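Local coordinates for leucine-rich repeat protein (Bacteroides thetaiotaomicron, PDB 4ECN) that is of unknown function but, as an extracellular leucine-rich repeat protein, probably binds other proteins, at residues Y454-P459 against E497-P502. Residues are numbered along the deposited sequence; the frame is centred on the assembly and turned at random.
Sequences YFANSP and ELYNCP
Y454-A456 and E497-Y499 pair as neighbouring parallel strands in the sheet of a leucine-rich repeat solenoid, and the turns that follow keep the register through N457 with N500 and S458 with C501. With helix 475-480 between them they form one beta-alpha-beta unit, in the parallel pairing by which leucine-rich repeats build a solenoid. Three backbone hydrogen bonds connect them: F455 N to E497 O at 2.7 Å, Y499 N to F455 O, and N457 N to Y499 O, the last carrying the pairing one residue into the turn. On the face with F455 and L498, the two side chains lie side by side, F455 CB 3.8 Å from L498 CD2, while the F455 ring also meets F354, just after strand 351-353. The other face holds Y454, E497, A456 and Y499. CB of E497 lies over one face of the Y454 ring, 3.9 Å from its centroid, in a CH-pi contact. With CG anti to N (chi1 178°), the extended chain carries the carboxylate beside Y454 CD2 and CE2, its plane turned 45° from the ring, with OE1 hydrogen-bonded to H357. An alanine in place of E497 would probably keep the CB contact but leave H357 without this acceptor and open a gap beside Y454 CD2 and CE2. In the turns, the side chains of N457 and N500 cross at about a right angle, and N500 ND2 donates over 2.8 Å to a lone pair of N457 OD1, the N-H...O angle being 167°. N457 ND2 bonds to T356 O and E359 OE1, and N500 OD1 accepts from G431 N. With both ends of each amide engaged, the buried asparagine pair is held against rotation, so polar bonding continues between the two turns where strand pairing stops.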
ATOM      1  N   TYR A 454      -5.313   5.992   7.963  1.00 45.22           N
ATOM      2  CA  TYR A 454      -4.535   6.084   6.732  1.00 45.31           C
ATOM      3  C   TYR A 454      -5.369   6.677   5.594  1.00 48.86           C
ATOM      4  O   TYR A 454      -6.470   6.206   5.296  1.00 47.46           O
ATOM      5  CB  TYR A 454      -3.996   4.695   6.310  1.00 47.03           C
ATOM      6  CG  TYR A 454      -2.647   4.265   6.866  1.00 50.65           C
ATOM      7  CD1 TYR A 454      -2.427   4.186   8.235  1.00 53.34           C
ATOM      8  CD2 TYR A 454      -1.657   3.763   6.029  1.00 51.57           C
ATOM      9  CE1 TYR A 454      -1.209   3.741   8.752  1.00 53.63           C
ATOM     10  CE2 TYR A 454      -0.435   3.311   6.536  1.00 52.40           C
ATOM     11  CZ  TYR A 454      -0.225   3.278   7.901  1.00 58.32           C
ATOM     12  OH  TYR A 454       0.984   2.857   8.413  1.00 58.35           O
ATOM     13  N   PHE A 455      -4.840   7.761   5.005  1.00 45.18           N
ATOM     14  CA  PHE A 455      -5.325   8.471   3.821  1.00 43.38           C
ATOM     15  C   PHE A 455      -4.245   8.490   2.820  1.00 48.52           C
ATOM     16  O   PHE A 455      -3.129   8.880   3.167  1.00 48.88           O
ATOM     17  CB  PHE A 455      -5.747   9.903   4.125  1.00 44.91           C
ATOM     18  CG  PHE A 455      -6.702  10.147   5.253  1.00 46.22           C
ATOM     19  CD1 PHE A 455      -8.073  10.166   5.028  1.00 49.42           C
ATOM     20  CD2 PHE A 455      -6.233  10.491   6.514  1.00 47.51           C
ATOM     21  CE1 PHE A 455      -8.960  10.455   6.062  1.00 50.96           C
ATOM     22  CE2 PHE A 455      -7.115  10.790   7.542  1.00 51.28           C
ATOM     23  CZ  PHE A 455      -8.475  10.760   7.313  1.00 50.17           C
ATOM     24  N   ALA A 456      -4.515   8.092   1.587  1.00 45.35           N
ATOM     25  CA  ALA A 456      -3.472   8.156   0.572  1.00 44.88           C
ATOM     26  C   ALA A 456      -4.062   8.104  -0.816  1.00 47.48           C
ATOM     27  O   ALA A 456      -5.144   7.550  -1.013  1.00 46.38           O
ATOM     28  CB  ALA A 456      -2.461   7.032   0.753  1.00 45.33           C
ATOM     29  N   ASN A 457      -3.341   8.722  -1.768  1.00 44.49           N
ATOM     30  CA  ASN A 457      -3.602   8.778  -3.207  1.00 44.36           C
ATOM     31  C   ASN A 457      -5.025   9.204  -3.508  1.00 48.84           C
ATOM     32  O   ASN A 457      -5.695   8.585  -4.345  1.00 47.57           O
ATOM     33  CB  ASN A 457      -3.325   7.428  -3.824  1.00 44.36           C
ATOM     34  CG  ASN A 457      -2.107   6.751  -3.273  1.00 54.20           C
ATOM     35  OD1 ASN A 457      -0.978   7.201  -3.469  1.00 54.74           O
ATOM     36  ND2 ASN A 457      -2.326   5.667  -2.549  1.00 42.40           N
ATOM     37  N   SER A 458      -5.475  10.277  -2.806  1.00 47.31           N
ATOM     38  CA  SER A 458      -6.806  10.886  -2.910  1.00 47.92           C
ATOM     39  C   SER A 458      -6.738  12.300  -3.504  1.00 54.25           C
ATOM     40  O   SER A 458      -5.749  13.026  -3.291  1.00 54.89           O
ATOM     41  CB  SER A 458      -7.479  10.939  -1.543  1.00 51.17           C
ATOM     42  OG  SER A 458      -7.892   9.649  -1.109  1.00 61.77           O
ATOM     43  N   PRO A 459      -7.799  12.736  -4.226  1.00 51.31           N
ATOM     44  CA  PRO A 459      -7.757  14.076  -4.830  1.00 51.09           C
ATOM     45  C   PRO A 459      -8.374  15.182  -3.960  1.00 54.12           C
ATOM     46  O   PRO A 459      -8.575  16.269  -4.481  1.00 55.56           O
ATOM     47  CB  PRO A 459      -8.589  13.886  -6.095  1.00 52.91           C
ATOM     48  CG  PRO A 459      -9.632  12.882  -5.705  1.00 57.41           C
ATOM     49  CD  PRO A 459      -9.028  12.010  -4.624  1.00 52.64           C
ATOM     50  N   GLU A 497      -1.446   8.749   8.324  1.00 44.59           N
ATOM     51  CA  GLU A 497      -0.829   8.797   7.006  1.00 43.13           C
ATOM     52  C   GLU A 497      -1.685   9.645   6.079  1.00 46.93           C
ATOM     53  O   GLU A 497      -2.892   9.426   5.956  1.00 46.46           O
ATOM     54  CB  GLU A 497      -0.603   7.401   6.412  1.00 43.63           C
ATOM     55  CG  GLU A 497      -0.007   7.399   5.004  1.00 45.52           C
ATOM     56  CD  GLU A 497       0.517   6.055   4.533  1.00 72.27           C
ATOM     57  OE1 GLU A 497       1.512   5.560   5.119  1.00 68.03           O
ATOM     58  OE2 GLU A 497      -0.034   5.520   3.545  1.00 71.96           O
ATOM     59  N   LEU A 498      -1.031  10.634   5.455  1.00 42.27           N
ATOM     60  CA  LEU A 498      -1.534  11.547   4.442  1.00 40.50           C
ATOM     61  C   LEU A 498      -0.547  11.524   3.296  1.00 43.15           C
ATOM     62  O   LEU A 498       0.185  12.473   3.076  1.00 42.70           O
ATOM     63  CB  LEU A 498      -1.740  12.950   5.024  1.00 40.60           C
ATOM     64  CG  LEU A 498      -3.107  13.260   5.589  1.00 44.10           C
ATOM     65  CD1 LEU A 498      -3.066  14.531   6.362  1.00 45.58           C
ATOM     66  CD2 LEU A 498      -4.145  13.380   4.502  1.00 40.32           C
ATOM     67  N   TYR A 499      -0.480  10.391   2.614  1.00 41.21           N
ATOM     68  CA  TYR A 499       0.474  10.102   1.548  1.00 40.79           C
ATOM     69  C   TYR A 499      -0.078  10.454   0.183  1.00 47.87           C
ATOM     70  O   TYR A 499      -1.221  10.130  -0.132  1.00 50.53           O
ATOM     71  CB  TYR A 499       0.833   8.599   1.589  1.00 40.23           C
ATOM     72  CG  TYR A 499       1.833   8.162   0.542  1.00 41.01           C
ATOM     73  CD1 TYR A 499       3.190   8.422   0.697  1.00 42.54           C
ATOM     74  CD2 TYR A 499       1.427   7.475  -0.598  1.00 40.67           C
ATOM     75  CE1 TYR A 499       4.108   8.067  -0.285  1.00 42.33           C
ATOM     76  CE2 TYR A 499       2.345   7.078  -1.567  1.00 40.52           C
ATOM     77  CZ  TYR A 499       3.689   7.366  -1.401  1.00 49.26           C
ATOM     78  OH  TYR A 499       4.620   7.006  -2.356  1.00 53.75           O
ATOM     79  N   ASN A 500       0.752  11.083  -0.638  1.00 43.01           N
ATOM     80  CA  ASN A 500       0.480  11.390  -2.034  1.00 43.35           C
ATOM     81  C   ASN A 500      -0.963  11.897  -2.294  1.00 48.90           C
ATOM     82  O   ASN A 500      -1.717  11.227  -2.997  1.00 48.18           O
ATOM     83  CB  ASN A 500       0.742  10.119  -2.876  1.00 42.73           C
ATOM     84  CG  ASN A 500       0.664  10.279  -4.375  1.00 51.35           C
ATOM     85  OD1 ASN A 500       1.046  11.314  -4.953  1.00 44.46           O
ATOM     86  ND2 ASN A 500       0.149   9.248  -5.023  1.00 34.60           N
ATOM     87  N   CYS A 501      -1.326  13.076  -1.733  1.00 47.21           N
ATOM     88  CA  CYS A 501      -2.610  13.773  -1.937  1.00 47.62           C
ATOM     89  C   CYS A 501      -2.280  15.076  -2.731  1.00 55.02           C
ATOM     90  O   CYS A 501      -1.762  16.087  -2.208  1.00 55.35           O
ATOM     91  CB  CYS A 501      -3.351  14.011  -0.622  1.00 48.22           C
ATOM     92  SG  CYS A 501      -3.889  12.474   0.216  1.00 51.80           S
ATOM     93  N   PRO A 502      -2.364  14.917  -4.077  1.00 51.82           N
ATOM     94  CA  PRO A 502      -1.883  15.955  -4.995  1.00 50.94           C
ATOM     95  C   PRO A 502      -2.456  17.353  -4.830  1.00 55.83           C
ATOM     96  O   PRO A 502      -1.718  18.313  -5.071  1.00 56.90           O
ATOM     97  CB  PRO A 502      -2.338  15.452  -6.364  1.00 52.29           C
ATOM     98  CG  PRO A 502      -2.516  14.045  -6.239  1.00 56.75           C
ATOM     99  CD  PRO A 502      -2.840  13.732  -4.822  1.00 53.02           C
TER